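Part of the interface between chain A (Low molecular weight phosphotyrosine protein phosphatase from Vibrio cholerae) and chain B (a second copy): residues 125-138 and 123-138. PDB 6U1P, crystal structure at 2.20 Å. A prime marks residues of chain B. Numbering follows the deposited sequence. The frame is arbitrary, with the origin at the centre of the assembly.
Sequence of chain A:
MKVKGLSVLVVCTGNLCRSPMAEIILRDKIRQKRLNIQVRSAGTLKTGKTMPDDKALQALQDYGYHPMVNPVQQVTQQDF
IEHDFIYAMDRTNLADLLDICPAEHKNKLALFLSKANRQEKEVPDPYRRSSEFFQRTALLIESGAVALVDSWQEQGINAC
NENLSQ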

# COMPACT_ATOMS: atom_id res chain seq x y z
N ASP A 125 -8.63 7.79 -2.32
CA ASP A 125 -8.19 6.84 -1.31
C ASP A 125 -6.90 6.13 -1.74
O ASP A 125 -6.96 5.29 -2.66
CB ASP A 125 -9.32 5.84 -1.07
CG ASP A 125 -8.98 4.78 -0.02
OD1 ASP A 125 -7.86 4.77 0.53
OD2 ASP A 125 -9.90 3.96 0.26
N PRO A 126 -5.78 6.34 -1.06
CA PRO A 126 -4.55 5.65 -1.48
C PRO A 126 -4.65 4.15 -1.36
O PRO A 126 -4.02 3.44 -2.15
CB PRO A 126 -3.48 6.22 -0.52
CG PRO A 126 -4.15 7.30 0.27
CD PRO A 126 -5.62 7.08 0.20
N TYR A 127 -5.46 3.65 -0.43
CA TYR A 127 -5.61 2.21 -0.23
C TYR A 127 -6.28 1.56 -1.43
O TYR A 127 -5.88 0.47 -1.84
CB TYR A 127 -6.45 1.92 1.02
CG TYR A 127 -5.64 1.58 2.24
CD1 TYR A 127 -4.68 0.59 2.21
CD2 TYR A 127 -5.88 2.22 3.44
CE1 TYR A 127 -3.95 0.26 3.33
CE2 TYR A 127 -5.16 1.90 4.57
CZ TYR A 127 -4.19 0.93 4.51
OH TYR A 127 -3.48 0.62 5.65
N ARG A 128 -7.30 2.20 -1.99
CA ARG A 128 -7.96 1.59 -3.14
C ARG A 128 -7.04 1.59 -4.36
O ARG A 128 -6.97 0.59 -5.08
CB ARG A 128 -9.26 2.32 -3.46
CG ARG A 128 -10.01 1.71 -4.66
CD ARG A 128 -10.85 2.70 -5.45
NE ARG A 128 -10.18 3.98 -5.67
CZ ARG A 128 -9.08 4.16 -6.39
NH1 ARG A 128 -8.49 3.13 -6.99
NH2 ARG A 128 -8.58 5.37 -6.51
N ARG A 129 -6.33 2.69 -4.61
CA ARG A 129 -5.35 2.70 -5.69
C ARG A 129 -4.30 1.62 -5.47
O ARG A 129 -3.99 0.84 -6.38
CB ARG A 129 -4.69 4.09 -5.78
CG ARG A 129 -4.27 4.52 -7.19
CD ARG A 129 -4.50 6.04 -7.45
NE ARG A 129 -5.90 6.46 -7.35
CZ ARG A 129 -6.39 7.65 -7.72
NH1 ARG A 129 -5.60 8.59 -8.22
NH2 ARG A 129 -7.69 7.90 -7.59
N SER A 130 -3.76 1.54 -4.26
CA SER A 130 -2.76 0.52 -3.97
C SER A 130 -3.30 -0.87 -4.29
O SER A 130 -2.63 -1.68 -4.93
CB SER A 130 -2.31 0.61 -2.52
OG SER A 130 -1.09 -0.10 -2.40
N SER A 131 -4.52 -1.17 -3.82
CA SER A 131 -5.14 -2.47 -4.08
C SER A 131 -5.24 -2.74 -5.58
O SER A 131 -5.00 -3.86 -6.03
CB SER A 131 -6.53 -2.51 -3.45
OG SER A 131 -6.44 -2.39 -2.03
N GLU A 132 -5.64 -1.73 -6.35
CA GLU A 132 -5.69 -1.87 -7.80
C GLU A 132 -4.33 -2.27 -8.34
O GLU A 132 -4.23 -3.16 -9.19
CB GLU A 132 -6.18 -0.57 -8.44
CG GLU A 132 -5.95 -0.41 -9.93
CD GLU A 132 -7.02 -1.18 -10.70
OE1 GLU A 132 -7.79 -0.56 -11.46
OE2 GLU A 132 -7.09 -2.41 -10.59
N PHE A 133 -3.26 -1.67 -7.82
CA PHE A 133 -1.96 -1.91 -8.43
C PHE A 133 -1.44 -3.31 -8.08
O PHE A 133 -0.84 -3.98 -8.93
CB PHE A 133 -0.97 -0.83 -8.00
CG PHE A 133 0.26 -0.80 -8.83
CD1 PHE A 133 0.27 -0.17 -10.07
CD2 PHE A 133 1.41 -1.45 -8.40
CE1 PHE A 133 1.41 -0.16 -10.87
CE2 PHE A 133 2.56 -1.46 -9.19
CZ PHE A 133 2.56 -0.81 -10.42
N PHE A 134 -1.70 -3.78 -6.85
CA PHE A 134 -1.33 -5.15 -6.52
C PHE A 134 -2.08 -6.15 -7.39
O PHE A 134 -1.51 -7.16 -7.81
CB PHE A 134 -1.59 -5.44 -5.04
CG PHE A 134 -0.48 -5.01 -4.12
CD1 PHE A 134 -0.45 -3.73 -3.60
CD2 PHE A 134 0.55 -5.89 -3.78
CE1 PHE A 134 0.57 -3.32 -2.74
CE2 PHE A 134 1.58 -5.48 -2.92
CZ PHE A 134 1.58 -4.20 -2.41
N GLN A 135 -3.35 -5.87 -7.68
CA GLN A 135 -4.08 -6.75 -8.60
C GLN A 135 -3.44 -6.77 -9.98
O GLN A 135 -3.23 -7.85 -10.56
CB GLN A 135 -5.54 -6.33 -8.73
CG GLN A 135 -6.33 -6.47 -7.45
CD GLN A 135 -7.74 -5.92 -7.60
OE1 GLN A 135 -7.98 -4.99 -8.37
NE2 GLN A 135 -8.69 -6.50 -6.85
N ARG A 136 -3.08 -5.60 -10.51
CA ARG A 136 -2.46 -5.63 -11.83
C ARG A 136 -1.06 -6.22 -11.71
O ARG A 136 -0.59 -6.86 -12.63
CB ARG A 136 -2.46 -4.25 -12.50
CG ARG A 136 -3.80 -3.52 -12.36
CD ARG A 136 -3.85 -2.04 -12.85
NE ARG A 136 -5.11 -1.62 -13.49
CZ ARG A 136 -5.60 -0.38 -13.35
NH1 ARG A 136 -4.88 0.50 -12.69
NH2 ARG A 136 -6.78 -0.03 -13.83
N THR A 137 -0.39 -6.06 -10.55
CA THR A 137 0.91 -6.72 -10.40
C THR A 137 0.75 -8.23 -10.47
O THR A 137 1.51 -8.91 -11.17
CB THR A 137 1.59 -6.33 -9.09
OG1 THR A 137 1.76 -4.92 -9.02
CG2 THR A 137 2.97 -7.00 -9.00
N ALA A 138 -0.26 -8.76 -9.77
CA ALA A 138 -0.52 -10.19 -9.81
C ALA A 138 -0.78 -10.67 -11.23
O ALA A 138 -0.27 -11.72 -11.64
CB ALA A 138 -1.69 -10.55 -8.90
N VAL B 123 8.73 -6.71 -13.67
CA VAL B 123 7.50 -6.47 -12.90
C VAL B 123 7.82 -5.37 -11.89
O VAL B 123 8.70 -5.56 -11.03
CB VAL B 123 6.96 -7.74 -12.23
CG1 VAL B 123 6.75 -8.86 -13.25
CG2 VAL B 123 7.87 -8.25 -11.19
N PRO B 124 7.20 -4.20 -12.00
CA PRO B 124 7.55 -3.09 -11.11
C PRO B 124 7.08 -3.30 -9.67
O PRO B 124 6.07 -3.97 -9.41
CB PRO B 124 6.87 -1.89 -11.76
CG PRO B 124 5.72 -2.48 -12.52
CD PRO B 124 6.19 -3.83 -13.00
N ASP B 125 7.82 -2.70 -8.75
CA ASP B 125 7.62 -2.84 -7.31
C ASP B 125 6.35 -2.14 -6.84
O ASP B 125 6.23 -0.91 -6.99
CB ASP B 125 8.84 -2.24 -6.61
CG ASP B 125 8.74 -2.30 -5.11
OD1 ASP B 125 9.61 -1.71 -4.44
OD2 ASP B 125 7.82 -2.95 -4.59
N PRO B 126 5.34 -2.84 -6.33
CA PRO B 126 4.08 -2.20 -5.97
C PRO B 126 4.28 -1.27 -4.78
O PRO B 126 3.63 -0.30 -4.70
CB PRO B 126 3.21 -3.37 -5.53
CG PRO B 126 3.90 -4.57 -6.06
CD PRO B 126 5.37 -4.24 -6.01
N TYR B 127 5.24 -1.59 -3.94
CA TYR B 127 5.55 -0.81 -2.73
C TYR B 127 6.06 0.58 -3.09
O TYR B 127 5.71 1.51 -2.42
CB TYR B 127 6.53 -1.62 -1.91
CG TYR B 127 6.38 -1.51 -0.42
CD1 TYR B 127 7.06 -0.54 0.29
CD2 TYR B 127 5.58 -2.40 0.28
CE1 TYR B 127 6.95 -0.43 1.66
CE2 TYR B 127 5.46 -2.31 1.65
CZ TYR B 127 6.15 -1.33 2.35
OH TYR B 127 6.04 -1.23 3.70
N ARG B 128 6.91 0.72 -4.10
CA ARG B 128 7.38 2.07 -4.50
C ARG B 128 6.18 2.80 -5.09
O ARG B 128 6.00 3.95 -4.78
CB ARG B 128 8.55 1.97 -5.48
CG ARG B 128 8.65 3.11 -6.48
CD ARG B 128 9.99 3.29 -7.18
NE ARG B 128 10.11 4.43 -8.10
CZ ARG B 128 9.53 4.53 -9.29
NH1 ARG B 128 8.86 3.51 -9.79
NH2 ARG B 128 9.61 5.65 -10.00
N ARG B 129 5.40 2.14 -5.93
CA ARG B 129 4.20 2.80 -6.44
C ARG B 129 3.30 3.25 -5.28
O ARG B 129 2.73 4.35 -5.30
CB ARG B 129 3.46 1.83 -7.34
CG ARG B 129 2.45 2.46 -8.27
CD ARG B 129 3.11 3.45 -9.21
NE ARG B 129 2.15 4.12 -10.09
CZ ARG B 129 1.64 5.33 -9.87
NH1 ARG B 129 2.00 6.01 -8.79
NH2 ARG B 129 0.78 5.86 -10.74
N SER B 130 3.13 2.38 -4.28
CA SER B 130 2.32 2.76 -3.13
C SER B 130 2.83 4.05 -2.51
O SER B 130 2.07 5.00 -2.31
CB SER B 130 2.29 1.63 -2.10
OG SER B 130 1.17 1.80 -1.24
N SER B 131 4.13 4.10 -2.22
CA SER B 131 4.72 5.27 -1.57
C SER B 131 4.51 6.52 -2.40
O SER B 131 4.20 7.59 -1.84
CB SER B 131 6.21 5.05 -1.32
OG SER B 131 6.39 4.17 -0.24
N GLU B 132 4.70 6.44 -3.72
CA GLU B 132 4.44 7.59 -4.57
C GLU B 132 3.03 8.11 -4.37
O GLU B 132 2.80 9.32 -4.28
CB GLU B 132 4.68 7.24 -6.03
CG GLU B 132 6.16 7.08 -6.40
CD GLU B 132 6.39 7.02 -7.90
OE1 GLU B 132 7.26 7.76 -8.40
OE2 GLU B 132 5.68 6.24 -8.57
N PHE B 133 2.05 7.21 -4.26
CA PHE B 133 0.72 7.76 -4.20
C PHE B 133 0.42 8.37 -2.83
O PHE B 133 -0.26 9.41 -2.77
CB PHE B 133 -0.34 6.73 -4.57
CG PHE B 133 -1.65 7.39 -4.84
CD1 PHE B 133 -1.84 8.09 -6.04
CD2 PHE B 133 -2.65 7.42 -3.88
CE1 PHE B 133 -3.02 8.76 -6.28
CE2 PHE B 133 -3.85 8.08 -4.13
CZ PHE B 133 -4.04 8.75 -5.32
N PHE B 134 0.95 7.80 -1.75
CA PHE B 134 0.77 8.38 -0.42
C PHE B 134 1.39 9.77 -0.34
O PHE B 134 0.83 10.68 0.29
CB PHE B 134 1.35 7.46 0.66
CG PHE B 134 0.41 6.36 1.10
CD1 PHE B 134 0.25 5.21 0.34
CD2 PHE B 134 -0.34 6.50 2.24
CE1 PHE B 134 -0.65 4.23 0.72
CE2 PHE B 134 -1.22 5.51 2.64
CZ PHE B 134 -1.37 4.38 1.88
N GLN B 135 2.55 9.93 -0.99
CA GLN B 135 3.26 11.23 -1.03
C GLN B 135 2.41 12.24 -1.81
O GLN B 135 2.40 13.43 -1.43
CB GLN B 135 4.64 11.07 -1.67
CG GLN B 135 5.63 10.32 -0.79
CD GLN B 135 6.93 10.03 -1.51
OE1 GLN B 135 7.03 10.20 -2.73
NE2 GLN B 135 7.92 9.58 -0.77
N ARG B 136 1.72 11.76 -2.85
CA ARG B 136 0.84 12.63 -3.68
C ARG B 136 -0.37 13.04 -2.84
O ARG B 136 -0.80 14.21 -2.95
CB ARG B 136 0.40 11.89 -4.95
CG ARG B 136 1.53 11.62 -5.93
CD ARG B 136 1.13 11.87 -7.37
NE ARG B 136 2.28 12.07 -8.24
CZ ARG B 136 2.20 12.50 -9.49
NH1 ARG B 136 1.06 12.96 -9.97
NH2 ARG B 136 3.28 12.48 -10.26
N THR B 137 -0.90 12.11 -2.03
CA THR B 137 -2.06 12.40 -1.15
C THR B 137 -1.67 13.50 -0.16
O THR B 137 -2.46 14.45 0.01
CB THR B 137 -2.54 11.13 -0.43
OG1 THR B 137 -2.94 10.19 -1.42
CG2 THR B 137 -3.68 11.39 0.53
N ALA B 138 -0.50 13.36 0.47
CA ALA B 138 -0.01 14.35 1.42
C ALA B 138 -0.05 15.74 0.81
O ALA B 138 -0.58 16.67 1.41
CB ALA B 138 1.41 13.99 1.86

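Helices 126-138 of the two copies pack nearly antiparallel, with 158° between their N-to-C directions and a closest axial approach of 9.7 Å. The register is close to symmetric: Ser130 faces Ser130′ at the middle (CA to CA 5.6 Å), while Pro126 lies level with Phe134′ and Phe134 with Pro126′. Most contacts therefore occur twice, and together the two stretches bury 735 Å².

One hydrogen bond joins the two stretches, between Ser130 OG and Ser130′ OG (3.2 Å); either hydroxyl could be the donor. The CA atoms come closest here, among the pairs in register, and Ser130′ OG is also hydrogen-bonded elsewhere in the structure.

Proline-aromatic contacts flank this centre. Pro126 CB sits over the face of the Phe134′ ring, 3.7 Å from its centroid and 13° off the normal; Pro126′ CB sits likewise over Phe134, at 3.7 Å and 15°. Each is a CH-pi contact. In both Phe134 residues the CA-to-CB bond points sideways, but the ends of the side chains come nearer the partner, so that each ring presents a face to the proline CB. The same prolines meet the other phenylalanine at its edge: Pro126 CA lies 3.5 Å from Phe133′ CD2, and Pro126′ CA 3.6 Å from Phe133 CE2. Pro124′ CG adds an apolar contact at the edge of the Phe133 ring, 4.1 Å from Phe133 CZ.

The Phe133 rings, both with chi1 in t, are covered on one face by arginine. Arg129′ CG stands 3.7 Å from the Phe133 centroid, only 5° off the normal, whereas Arg129 uses CD, 3.5 Å from the Phe133′ centroid and 21° off. Here the copies differ: the Arg129 guanidinium also has Phe133′ over one face, with Arg129 NH1 3.2 Å from Phe133′ CE1. In both copies an aliphatic carbon of the arginine makes the CH-pi contact; no salt bridge joins the two stretches.

Within each stretch, side chains also bond to their own backbone. At the N-caps, Asp125 OD1 accepts from Tyr127 N (2.8 Å) and Asp125′ OD2 from Tyr127′ N (3.0 Å), satisfying an amide free at the first turn. Thr137 OG1 donates to Phe133 O (2.8 Å), and Thr137′ OG1 to Phe133′ O (3.1 Å). With their hydrogens directed back to their own helices, these hydroxyl oxygens still pack against the opposing prolines: Thr137 OG1 is 3.7 Å from Pro126′ CG, and Thr137′ OG1 is 3.6 Å from Pro126 CG.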